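Local coordinates for phosphodiesterase (Pseudomonas aeruginosa, PDB 4G75), which probably kills competing bacteria as a colicin M-like bacteriocin, a magnesium-binding phosphodiesterase that degrades peptidoglycan precursors, at residues Ile86-Phe100 and Trp129-Thr143. Numbering follows the deposited sequence.
Sequences IWDIFDLPQADYNQF and WDRPKIDTFNGGVYT
Ile-86 meets the six-membered ring of Trp-129 through CG2, and from there an irregular loop of the colicin M family region, 129-143, runs along most of the kinked helix 81-102 and leads into helix 143-153: a worked example of how a coil without regular structure can be fixed to a helix by side-chain to main-chain bonds and stacked rings. Phe-90 turns its ring edge toward the face of the Trp-129 indole, in an offset edge-to-face pair with planes at 69°. With CG anti to the backbone N (chi1 -176°), the same phenyl takes the guanidinium of Arg-131 flat on one face, a cation-pi stack with centres 3.9 Å apart. Pro-93 has no N-H for Ile-89 O, and with the turn opened there Gln-94 N stands 4.1 Å from Phe-90 O. That carbonyl is instead gripped end-on by Arg-131, NH1 at 2.8 Å and NH2 at 3.0 Å from Phe-90 O. A water links Arg-131 NH1 to Gln-94 OE1, while CD1 of Ile-134 lies over the other guanidinium face. Ala-95 sets its CB over the ring of Tyr-142, whose hydroxyl bonds to the Arg-106 carbonyl at the start of helix 106-113. The buried carboxylate of Asp-96 is held by both oxygens: OD2 accepts from Asn-138 N at 2.9 Å, nearly straight at 171°, and a water joins OD2 to Thr-136 O. Thr-143 OG1 donates to Asp-96 OD1 at 2.7 Å, on the syn side, and accepts from Gly-139 N. Beside them, the Phe-137 side chain lies about 6 Å from that of Val-211, a residue of the magnesium site. Tyr-97 lays a ring face against CA of Ile-134. Gln-99 OE1 receives two waters, one held by Val-141 N and the other by Tyr-142 N, and its NE2 reaches the Asp-104 carbonyl. At Phe-100, CG2 of Thr-136 sits over the ring, 3.7 Å from its centroid.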
ATOM      1  N   ILE A  86       3.096  13.632 -11.300  1.00  7.92           N
ATOM      2  CA  ILE A  86       3.474  12.561 -12.216  1.00 16.60           C
ATOM      3  C   ILE A  86       4.740  11.831 -11.773  1.00 11.94           C
ATOM      4  O   ILE A  86       4.769  10.600 -11.741  1.00  6.93           O
ATOM      5  CB  ILE A  86       3.634  13.076 -13.649  1.00 10.38           C
ATOM      6  CG1 ILE A  86       2.256  13.466 -14.194  1.00 10.65           C
ATOM      7  CG2 ILE A  86       4.291  12.017 -14.511  1.00  8.94           C
ATOM      8  CD1 ILE A  86       2.287  14.325 -15.449  1.00 10.21           C
ATOM      9  N   TRP A  87       5.779  12.587 -11.424  1.00  7.09           N
ATOM     10  CA  TRP A  87       7.026  11.976 -10.965  1.00  6.05           C
ATOM     11  C   TRP A  87       6.898  11.226  -9.634  1.00  6.43           C
ATOM     12  O   TRP A  87       7.557  10.217  -9.445  1.00  6.47           O
ATOM     13  CB  TRP A  87       8.176  12.997 -10.910  1.00  7.64           C
ATOM     14  CG  TRP A  87       8.833  13.233 -12.241  1.00  5.29           C
ATOM     15  CD1 TRP A  87       8.944  14.423 -12.899  1.00 12.75           C
ATOM     16  CD2 TRP A  87       9.468  12.253 -13.074  1.00  9.19           C
ATOM     17  NE1 TRP A  87       9.613  14.246 -14.089  1.00 15.76           N
ATOM     18  CE2 TRP A  87       9.944  12.923 -14.219  1.00 15.56           C
ATOM     19  CE3 TRP A  87       9.680  10.876 -12.962  1.00  8.78           C
ATOM     20  CZ2 TRP A  87      10.621  12.264 -15.243  1.00 17.25           C
ATOM     21  CZ3 TRP A  87      10.357  10.221 -13.982  1.00 10.97           C
ATOM     22  CH2 TRP A  87      10.814  10.917 -15.110  1.00 16.22           C
ATOM     23  N   ASP A  88       6.063  11.714  -8.720  1.00  7.01           N
ATOM     24  CA  ASP A  88       5.823  11.003  -7.466  1.00  5.90           C
ATOM     25  C   ASP A  88       5.112   9.676  -7.755  1.00  6.08           C
ATOM     26  O   ASP A  88       5.393   8.655  -7.125  1.00  9.04           O
ATOM     27  CB  ASP A  88       4.985  11.842  -6.493  1.00  9.12           C
ATOM     28  CG  ASP A  88       5.818  12.814  -5.662  1.00  9.36           C
ATOM     29  OD1 ASP A  88       7.021  13.033  -5.966  1.00 10.44           O
ATOM     30  OD2 ASP A  88       5.250  13.374  -4.697  1.00  8.90           O
ATOM     31  N   ILE A  89       4.186   9.694  -8.711  1.00  7.76           N
ATOM     32  CA  ILE A  89       3.495   8.466  -9.102  1.00 10.37           C
ATOM     33  C   ILE A  89       4.498   7.463  -9.684  1.00  8.47           C
ATOM     34  O   ILE A  89       4.368   6.255  -9.499  1.00 10.74           O
ATOM     35  CB  ILE A  89       2.331   8.758 -10.079  1.00  6.73           C
ATOM     36  CG1 ILE A  89       1.207   9.500  -9.350  1.00  6.10           C
ATOM     37  CG2 ILE A  89       1.784   7.466 -10.703  1.00  6.60           C
ATOM     38  CD1 ILE A  89       0.664   8.771  -8.145  1.00  9.91           C
ATOM     39  N   PHE A  90       5.527   7.971 -10.348  1.00  8.23           N
ATOM     40  CA  PHE A  90       6.606   7.118 -10.839  1.00 11.60           C
ATOM     41  C   PHE A  90       7.482   6.603  -9.696  1.00  5.67           C
ATOM     42  O   PHE A  90       7.820   5.427  -9.653  1.00  9.68           O
ATOM     43  CB  PHE A  90       7.461   7.893 -11.853  1.00 10.96           C
ATOM     44  CG  PHE A  90       8.556   7.079 -12.503  1.00  5.99           C
ATOM     45  CD1 PHE A  90       8.269   6.188 -13.528  1.00 11.42           C
ATOM     46  CD2 PHE A  90       9.882   7.246 -12.124  1.00  9.30           C
ATOM     47  CE1 PHE A  90       9.284   5.458 -14.149  1.00  9.93           C
ATOM     48  CE2 PHE A  90      10.899   6.522 -12.742  1.00  8.99           C
ATOM     49  CZ  PHE A  90      10.597   5.620 -13.750  1.00 11.34           C
ATOM     50  N   ASP A  91       7.843   7.487  -8.771  1.00  6.59           N
ATOM     51  CA  ASP A  91       8.836   7.176  -7.745  1.00  8.53           C
ATOM     52  C   ASP A  91       8.315   6.291  -6.621  1.00  9.41           C
ATOM     53  O   ASP A  91       9.024   5.398  -6.147  1.00  6.02           O
ATOM     54  CB  ASP A  91       9.398   8.459  -7.131  1.00  5.44           C
ATOM     55  CG  ASP A  91      10.353   9.182  -8.060  1.00  4.25           C
ATOM     56  OD1 ASP A  91      10.845   8.548  -9.018  1.00  9.21           O
ATOM     57  OD2 ASP A  91      10.609  10.381  -7.824  1.00  7.50           O
ATOM     58  N   LEU A  92       7.088   6.554  -6.185  1.00  8.88           N
ATOM     59  CA  LEU A  92       6.527   5.840  -5.043  1.00  8.69           C
ATOM     60  C   LEU A  92       6.518   4.303  -5.175  1.00  9.10           C
ATOM     61  O   LEU A  92       6.900   3.604  -4.237  1.00  6.76           O
ATOM     62  CB  LEU A  92       5.148   6.401  -4.671  1.00  7.58           C
ATOM     63  CG  LEU A  92       5.208   7.747  -3.931  1.00  8.54           C
ATOM     64  CD1 LEU A  92       3.879   8.489  -4.029  1.00  9.70           C
ATOM     65  CD2 LEU A  92       5.635   7.565  -2.468  1.00  9.19           C
ATOM     66  N   PRO A  93       6.098   3.765  -6.331  1.00  6.17           N
ATOM     67  CA  PRO A  93       6.129   2.297  -6.416  1.00  7.95           C
ATOM     68  C   PRO A  93       7.545   1.741  -6.394  1.00  7.86           C
ATOM     69  O   PRO A  93       7.753   0.616  -5.933  1.00  7.80           O
ATOM     70  CB  PRO A  93       5.497   1.999  -7.785  1.00 12.61           C
ATOM     71  CG  PRO A  93       4.781   3.222  -8.171  1.00 20.49           C
ATOM     72  CD  PRO A  93       5.458   4.380  -7.504  1.00  5.58           C
ATOM     73  N   GLN A  94       8.506   2.509  -6.896  1.00 10.69           N
ATOM     74  CA  GLN A  94       9.893   2.062  -6.893  1.00  8.65           C
ATOM     75  C   GLN A  94      10.454   2.059  -5.474  1.00  6.73           C
ATOM     76  O   GLN A  94      11.182   1.146  -5.094  1.00  8.31           O
ATOM     77  CB  GLN A  94      10.755   2.927  -7.819  1.00  9.24           C
ATOM     78  CG  GLN A  94      12.211   2.470  -7.904  1.00  7.99           C
ATOM     79  CD  GLN A  94      12.359   1.162  -8.661  1.00  9.10           C
ATOM     80  OE1 GLN A  94      11.990   1.063  -9.828  1.00 14.33           O
ATOM     81  NE2 GLN A  94      12.891   0.143  -7.988  1.00 10.59           N
ATOM     82  N   ALA A  95      10.095   3.070  -4.686  1.00  6.90           N
ATOM     83  CA  ALA A  95      10.501   3.123  -3.285  1.00  5.85           C
ATOM     84  C   ALA A  95       9.949   1.916  -2.523  1.00  6.05           C
ATOM     85  O   ALA A  95      10.648   1.280  -1.733  1.00  8.30           O
ATOM     86  CB  ALA A  95      10.016   4.421  -2.637  1.00  6.91           C
ATOM     87  N   ASP A  96       8.684   1.601  -2.761  1.00  6.12           N
ATOM     88  CA  ASP A  96       8.090   0.457  -2.093  1.00  7.74           C
ATOM     89  C   ASP A  96       8.828  -0.821  -2.467  1.00  5.53           C
ATOM     90  O   ASP A  96       9.124  -1.666  -1.602  1.00  8.43           O
ATOM     91  CB  ASP A  96       6.609   0.315  -2.431  1.00  4.65           C
ATOM     92  CG  ASP A  96       5.925  -0.710  -1.548  1.00  5.25           C
ATOM     93  OD1 ASP A  96       5.684  -0.386  -0.365  1.00  6.45           O
ATOM     94  OD2 ASP A  96       5.656  -1.832  -2.028  1.00  8.90           O
ATOM     95  N   TYR A  97       9.121  -0.963  -3.753  1.00  6.65           N
ATOM     96  CA  TYR A  97       9.778  -2.164  -4.247  1.00 10.66           C
ATOM     97  C   TYR A  97      11.214  -2.260  -3.742  1.00 15.23           C
ATOM     98  O   TYR A  97      11.734  -3.358  -3.536  1.00 10.86           O
ATOM     99  CB  TYR A  97       9.746  -2.231  -5.773  1.00  9.40           C
ATOM    100  CG  TYR A  97      10.148  -3.591  -6.285  1.00 11.37           C
ATOM    101  CD1 TYR A  97       9.345  -4.697  -6.053  1.00  8.35           C
ATOM    102  CD2 TYR A  97      11.346  -3.776  -6.973  1.00 11.15           C
ATOM    103  CE1 TYR A  97       9.710  -5.958  -6.500  1.00  8.52           C
ATOM    104  CE2 TYR A  97      11.720  -5.037  -7.429  1.00 13.39           C
ATOM    105  CZ  TYR A  97      10.893  -6.122  -7.187  1.00 14.85           C
ATOM    106  OH  TYR A  97      11.253  -7.379  -7.623  1.00 17.96           O
ATOM    107  N   ASN A  98      11.855  -1.115  -3.529  1.00  7.95           N
ATOM    108  CA  ASN A  98      13.197  -1.127  -2.948  1.00  7.11           C
ATOM    109  C   ASN A  98      13.176  -1.719  -1.544  1.00 12.51           C
ATOM    110  O   ASN A  98      14.081  -2.462  -1.147  1.00  9.64           O
ATOM    111  CB  ASN A  98      13.801   0.281  -2.926  1.00  3.53           C
ATOM    112  CG  ASN A  98      14.196   0.754  -4.315  1.00  8.08           C
ATOM    113  OD1 ASN A  98      14.311  -0.051  -5.240  1.00 11.86           O
ATOM    114  ND2 ASN A  98      14.410   2.053  -4.466  1.00  6.91           N
ATOM    115  N   GLN A  99      12.136  -1.397  -0.787  1.00  9.55           N
ATOM    116  CA  GLN A  99      11.991  -1.987   0.536  1.00  7.56           C
ATOM    117  C   GLN A  99      11.793  -3.493   0.466  1.00  9.29           C
ATOM    118  O   GLN A  99      12.410  -4.232   1.230  1.00  8.39           O
ATOM    119  CB  GLN A  99      10.840  -1.348   1.308  1.00  6.15           C
ATOM    120  CG  GLN A  99      11.160   0.045   1.810  1.00  8.25           C
ATOM    121  CD  GLN A  99      10.468   0.361   3.107  1.00  5.46           C
ATOM    122  OE1 GLN A  99       9.263   0.641   3.140  1.00  8.21           O
ATOM    123  NE2 GLN A  99      11.223   0.310   4.200  1.00  8.41           N
ATOM    124  N   PHE A 100      10.935  -3.949  -0.444  1.00  9.20           N
ATOM    125  CA  PHE A 100      10.630  -5.378  -0.525  1.00  7.46           C
ATOM    126  C   PHE A 100      11.792  -6.198  -1.074  1.00 13.02           C
ATOM    127  O   PHE A 100      12.180  -7.219  -0.501  1.00 13.32           O
ATOM    128  CB  PHE A 100       9.389  -5.653  -1.392  1.00 11.90           C
ATOM    129  CG  PHE A 100       9.186  -7.117  -1.691  1.00  5.80           C
ATOM    130  CD1 PHE A 100       8.656  -7.960  -0.731  1.00 10.66           C
ATOM    131  CD2 PHE A 100       9.566  -7.658  -2.914  1.00 10.20           C
ATOM    132  CE1 PHE A 100       8.481  -9.309  -0.990  1.00 12.86           C
ATOM    133  CE2 PHE A 100       9.399  -9.010  -3.176  1.00 10.17           C
ATOM    134  CZ  PHE A 100       8.851  -9.835  -2.212  1.00  9.03           C
ATOM    135  N   TRP A 129       6.762   4.060 -18.046  1.00 20.53           N
ATOM    136  CA  TRP A 129       5.975   3.371 -17.024  1.00 19.45           C
ATOM    137  C   TRP A 129       6.164   1.855 -16.984  1.00 18.13           C
ATOM    138  O   TRP A 129       5.832   1.214 -15.988  1.00 26.50           O
ATOM    139  CB  TRP A 129       4.489   3.696 -17.198  1.00 14.96           C
ATOM    140  CG  TRP A 129       4.177   5.164 -17.051  1.00 25.15           C
ATOM    141  CD1 TRP A 129       3.828   6.035 -18.048  1.00 25.31           C
ATOM    142  CD2 TRP A 129       4.195   5.929 -15.840  1.00 13.53           C
ATOM    143  NE1 TRP A 129       3.624   7.295 -17.528  1.00 17.12           N
ATOM    144  CE2 TRP A 129       3.848   7.258 -16.177  1.00 18.75           C
ATOM    145  CE3 TRP A 129       4.475   5.625 -14.505  1.00 13.92           C
ATOM    146  CZ2 TRP A 129       3.761   8.270 -15.225  1.00 16.17           C
ATOM    147  CZ3 TRP A 129       4.390   6.637 -13.560  1.00 15.64           C
ATOM    148  CH2 TRP A 129       4.039   7.941 -13.926  1.00 16.51           C
ATOM    149  N   ASP A 130       6.685   1.281 -18.062  1.00 19.06           N
ATOM    150  CA  ASP A 130       6.826  -0.170 -18.155  1.00 22.99           C
ATOM    151  C   ASP A 130       7.921  -0.697 -17.227  1.00 21.06           C
ATOM    152  O   ASP A 130       9.110  -0.565 -17.514  1.00 22.19           O
ATOM    153  CB  ASP A 130       7.107  -0.588 -19.601  1.00 30.15           C
ATOM    154  CG  ASP A 130       7.105  -2.095 -19.782  1.00 37.08           C
ATOM    155  OD1 ASP A 130       6.365  -2.785 -19.048  1.00 34.09           O
ATOM    156  OD2 ASP A 130       7.841  -2.589 -20.664  1.00 48.19           O
ATOM    157  N   ARG A 131       7.510  -1.298 -16.114  1.00 15.47           N
ATOM    158  CA  ARG A 131       8.454  -1.804 -15.127  1.00 11.34           C
ATOM    159  C   ARG A 131       7.949  -3.138 -14.563  1.00 15.93           C
ATOM    160  O   ARG A 131       7.506  -3.210 -13.418  1.00 12.90           O
ATOM    161  CB  ARG A 131       8.647  -0.770 -14.007  1.00 16.74           C
ATOM    162  CG  ARG A 131       9.212   0.568 -14.495  1.00 13.72           C
ATOM    163  CD  ARG A 131       9.354   1.599 -13.371  1.00 14.76           C
ATOM    164  NE  ARG A 131       8.066   2.151 -12.950  1.00 14.53           N
ATOM    165  CZ  ARG A 131       7.918   3.023 -11.955  1.00  8.78           C
ATOM    166  NH1 ARG A 131       8.980   3.453 -11.279  1.00 12.24           N
ATOM    167  NH2 ARG A 131       6.712   3.468 -11.634  1.00 18.59           N
ATOM    168  N   PRO A 132       8.027  -4.205 -15.374  1.00 18.30           N
ATOM    169  CA  PRO A 132       7.396  -5.486 -15.038  1.00 16.11           C
ATOM    170  C   PRO A 132       8.009  -6.150 -13.808  1.00 13.70           C
ATOM    171  O   PRO A 132       7.348  -6.976 -13.185  1.00 15.75           O
ATOM    172  CB  PRO A 132       7.666  -6.353 -16.278  1.00 21.49           C
ATOM    173  CG  PRO A 132       8.182  -5.418 -17.329  1.00 25.06           C
ATOM    174  CD  PRO A 132       8.821  -4.287 -16.608  1.00 27.63           C
ATOM    175  N   LYS A 133       9.247  -5.799 -13.471  1.00 18.11           N
ATOM    176  CA  LYS A 133       9.910  -6.373 -12.303  1.00 15.90           C
ATOM    177  C   LYS A 133       9.229  -5.973 -10.995  1.00 14.38           C
ATOM    178  O   LYS A 133       9.293  -6.697 -10.002  1.00 12.34           O
ATOM    179  CB  LYS A 133      11.384  -5.970 -12.262  1.00 19.17           C
ATOM    180  CG  LYS A 133      12.280  -6.777 -13.187  1.00 56.37           C
ATOM    181  CD  LYS A 133      13.745  -6.608 -12.810  1.00 38.91           C
ATOM    182  CE  LYS A 133      14.601  -7.730 -13.388  1.00 46.36           C
ATOM    183  NZ  LYS A 133      15.924  -7.840 -12.706  1.00 61.70           N
ATOM    184  N   ILE A 134       8.589  -4.811 -10.983  1.00 10.23           N
ATOM    185  CA  ILE A 134       7.876  -4.380  -9.783  1.00 14.22           C
ATOM    186  C   ILE A 134       6.540  -5.121  -9.696  1.00 14.61           C
ATOM    187  O   ILE A 134       5.552  -4.705 -10.302  1.00 11.09           O
ATOM    188  CB  ILE A 134       7.650  -2.860  -9.783  1.00  9.78           C
ATOM    189  CG1 ILE A 134       8.989  -2.129  -9.932  1.00  8.66           C
ATOM    190  CG2 ILE A 134       6.949  -2.422  -8.509  1.00 11.65           C
ATOM    191  CD1 ILE A 134       8.845  -0.614 -10.044  1.00 11.65           C
ATOM    192  N   ASP A 135       6.511  -6.220  -8.941  1.00  9.31           N
ATOM    193  CA  ASP A 135       5.369  -7.129  -8.969  1.00 11.09           C
ATOM    194  C   ASP A 135       4.852  -7.554  -7.596  1.00  9.13           C
ATOM    195  O   ASP A 135       3.908  -8.343  -7.498  1.00 10.75           O
ATOM    196  CB  ASP A 135       5.688  -8.374  -9.812  1.00 11.69           C
ATOM    197  CG  ASP A 135       6.803  -9.220  -9.220  1.00 22.05           C
ATOM    198  OD1 ASP A 135       7.327  -8.875  -8.144  1.00 13.57           O
ATOM    199  OD2 ASP A 135       7.163 -10.240  -9.838  1.00 32.87           O
ATOM    200  N   THR A 136       5.460  -7.022  -6.544  1.00  8.73           N
ATOM    201  CA  THR A 136       5.141  -7.444  -5.185  1.00  5.11           C
ATOM    202  C   THR A 136       5.268  -6.251  -4.248  1.00  4.38           C
ATOM    203  O   THR A 136       6.238  -5.488  -4.341  1.00  8.11           O
ATOM    204  CB  THR A 136       6.110  -8.534  -4.717  1.00  9.92           C
ATOM    205  OG1 THR A 136       6.135  -9.588  -5.686  1.00  9.61           O
ATOM    206  CG2 THR A 136       5.682  -9.103  -3.365  1.00  8.26           C
ATOM    207  N   PHE A 137       4.292  -6.087  -3.361  1.00  6.66           N
ATOM    208  CA  PHE A 137       4.304  -4.977  -2.401  1.00  7.72           C
ATOM    209  C   PHE A 137       5.123  -5.308  -1.161  1.00  7.37           C
ATOM    210  O   PHE A 137       5.198  -6.466  -0.735  1.00  8.29           O
ATOM    211  CB  PHE A 137       2.881  -4.638  -1.944  1.00  5.95           C
ATOM    212  CG  PHE A 137       1.999  -4.075  -3.027  1.00  6.88           C
ATOM    213  CD1 PHE A 137       2.265  -2.838  -3.584  1.00  8.78           C
ATOM    214  CD2 PHE A 137       0.864  -4.764  -3.446  1.00  6.11           C
ATOM    215  CE1 PHE A 137       1.436  -2.312  -4.570  1.00 11.37           C
ATOM    216  CE2 PHE A 137       0.039  -4.241  -4.418  1.00  9.98           C
ATOM    217  CZ  PHE A 137       0.323  -3.016  -4.977  1.00 15.11           C
ATOM    218  N   ASN A 138       5.705  -4.277  -0.555  1.00  5.06           N
ATOM    219  CA  ASN A 138       6.396  -4.428   0.723  1.00  7.60           C
ATOM    220  C   ASN A 138       5.481  -4.628   1.932  1.00 12.20           C
ATOM    221  O   ASN A 138       5.832  -5.352   2.877  1.00  6.56           O
ATOM    222  CB  ASN A 138       7.290  -3.217   0.988  1.00  8.60           C
ATOM    223  CG  ASN A 138       8.110  -3.372   2.253  1.00  9.97           C
ATOM    224  OD1 ASN A 138       8.938  -4.278   2.358  1.00  7.65           O
ATOM    225  ND2 ASN A 138       7.878  -2.498   3.224  1.00  7.96           N
ATOM    226  N   GLY A 139       4.325  -3.968   1.912  1.00  8.60           N
ATOM    227  CA  GLY A 139       3.417  -3.971   3.050  1.00  5.76           C
ATOM    228  C   GLY A 139       3.785  -2.928   4.095  1.00  5.66           C
ATOM    229  O   GLY A 139       3.461  -3.075   5.275  1.00  8.70           O
ATOM    230  N   GLY A 140       4.470  -1.873   3.657  1.00  6.37           N
ATOM    231  CA  GLY A 140       4.878  -0.791   4.544  1.00  6.97           C
ATOM    232  C   GLY A 140       4.345   0.582   4.171  1.00  6.63           C
ATOM    233  O   GLY A 140       3.306   0.699   3.516  1.00  9.19           O
ATOM    234  N   VAL A 141       5.067   1.629   4.577  1.00  7.30           N
ATOM    235  CA  VAL A 141       4.558   3.003   4.454  1.00  5.06           C
ATOM    236  C   VAL A 141       4.321   3.443   3.013  1.00  3.84           C
ATOM    237  O   VAL A 141       3.537   4.354   2.771  1.00  8.22           O
ATOM    238  CB  VAL A 141       5.477   4.051   5.155  1.00  9.00           C
ATOM    239  CG1 VAL A 141       5.598   3.750   6.636  1.00  8.64           C
ATOM    240  CG2 VAL A 141       6.850   4.120   4.489  1.00  7.59           C
ATOM    241  N   TYR A 142       4.994   2.804   2.058  1.00  4.72           N
ATOM    242  CA  TYR A 142       4.852   3.200   0.656  1.00  4.85           C
ATOM    243  C   TYR A 142       3.804   2.379  -0.083  1.00  5.89           C
ATOM    244  O   TYR A 142       3.492   2.661  -1.240  1.00  5.81           O
ATOM    245  CB  TYR A 142       6.180   3.067  -0.109  1.00  5.91           C
ATOM    246  CG  TYR A 142       7.342   3.894   0.418  1.00  6.70           C
ATOM    247  CD1 TYR A 142       7.225   5.267   0.581  1.00  8.24           C
ATOM    248  CD2 TYR A 142       8.560   3.302   0.712  1.00  8.24           C
ATOM    249  CE1 TYR A 142       8.280   6.023   1.046  1.00  6.07           C
ATOM    250  CE2 TYR A 142       9.629   4.053   1.171  1.00  9.50           C
ATOM    251  CZ  TYR A 142       9.478   5.412   1.333  1.00  9.32           C
ATOM    252  OH  TYR A 142      10.529   6.176   1.789  1.00  7.53           O
ATOM    253  N   THR A 143       3.263   1.357   0.568  1.00  6.73           N
ATOM    254  CA  THR A 143       2.445   0.377  -0.150  1.00  8.06           C
ATOM    255  C   THR A 143       1.096   0.916  -0.638  1.00  6.32           C
ATOM    256  O   THR A 143       0.707   0.669  -1.787  1.00  6.16           O
ATOM    257  CB  THR A 143       2.261  -0.916   0.668  1.00  8.35           C
ATOM    258  OG1 THR A 143       3.518  -1.605   0.736  1.00  8.63           O
ATOM    259  CG2 THR A 143       1.221  -1.835   0.004  1.00  5.93           C
TER
HETATM  260  O   HOH W   1      11.711   3.076 -11.439  1.00 20.65           O
HETATM  261  O   HOH W   2       6.672   0.305   1.991  1.00  7.04           O
HETATM  262  O   HOH W   3       6.500  -2.733  -4.520  1.00  8.46           O
HETATM  263  O   HOH W   4       9.621  -9.361  -6.805  1.00 19.19           O
HETATM  264  O   HOH W   5      10.545  -9.141  -9.966  1.00 19.83           O
HETATM  265  O   HOH W   6       7.680   0.738   5.380  1.00  8.82           O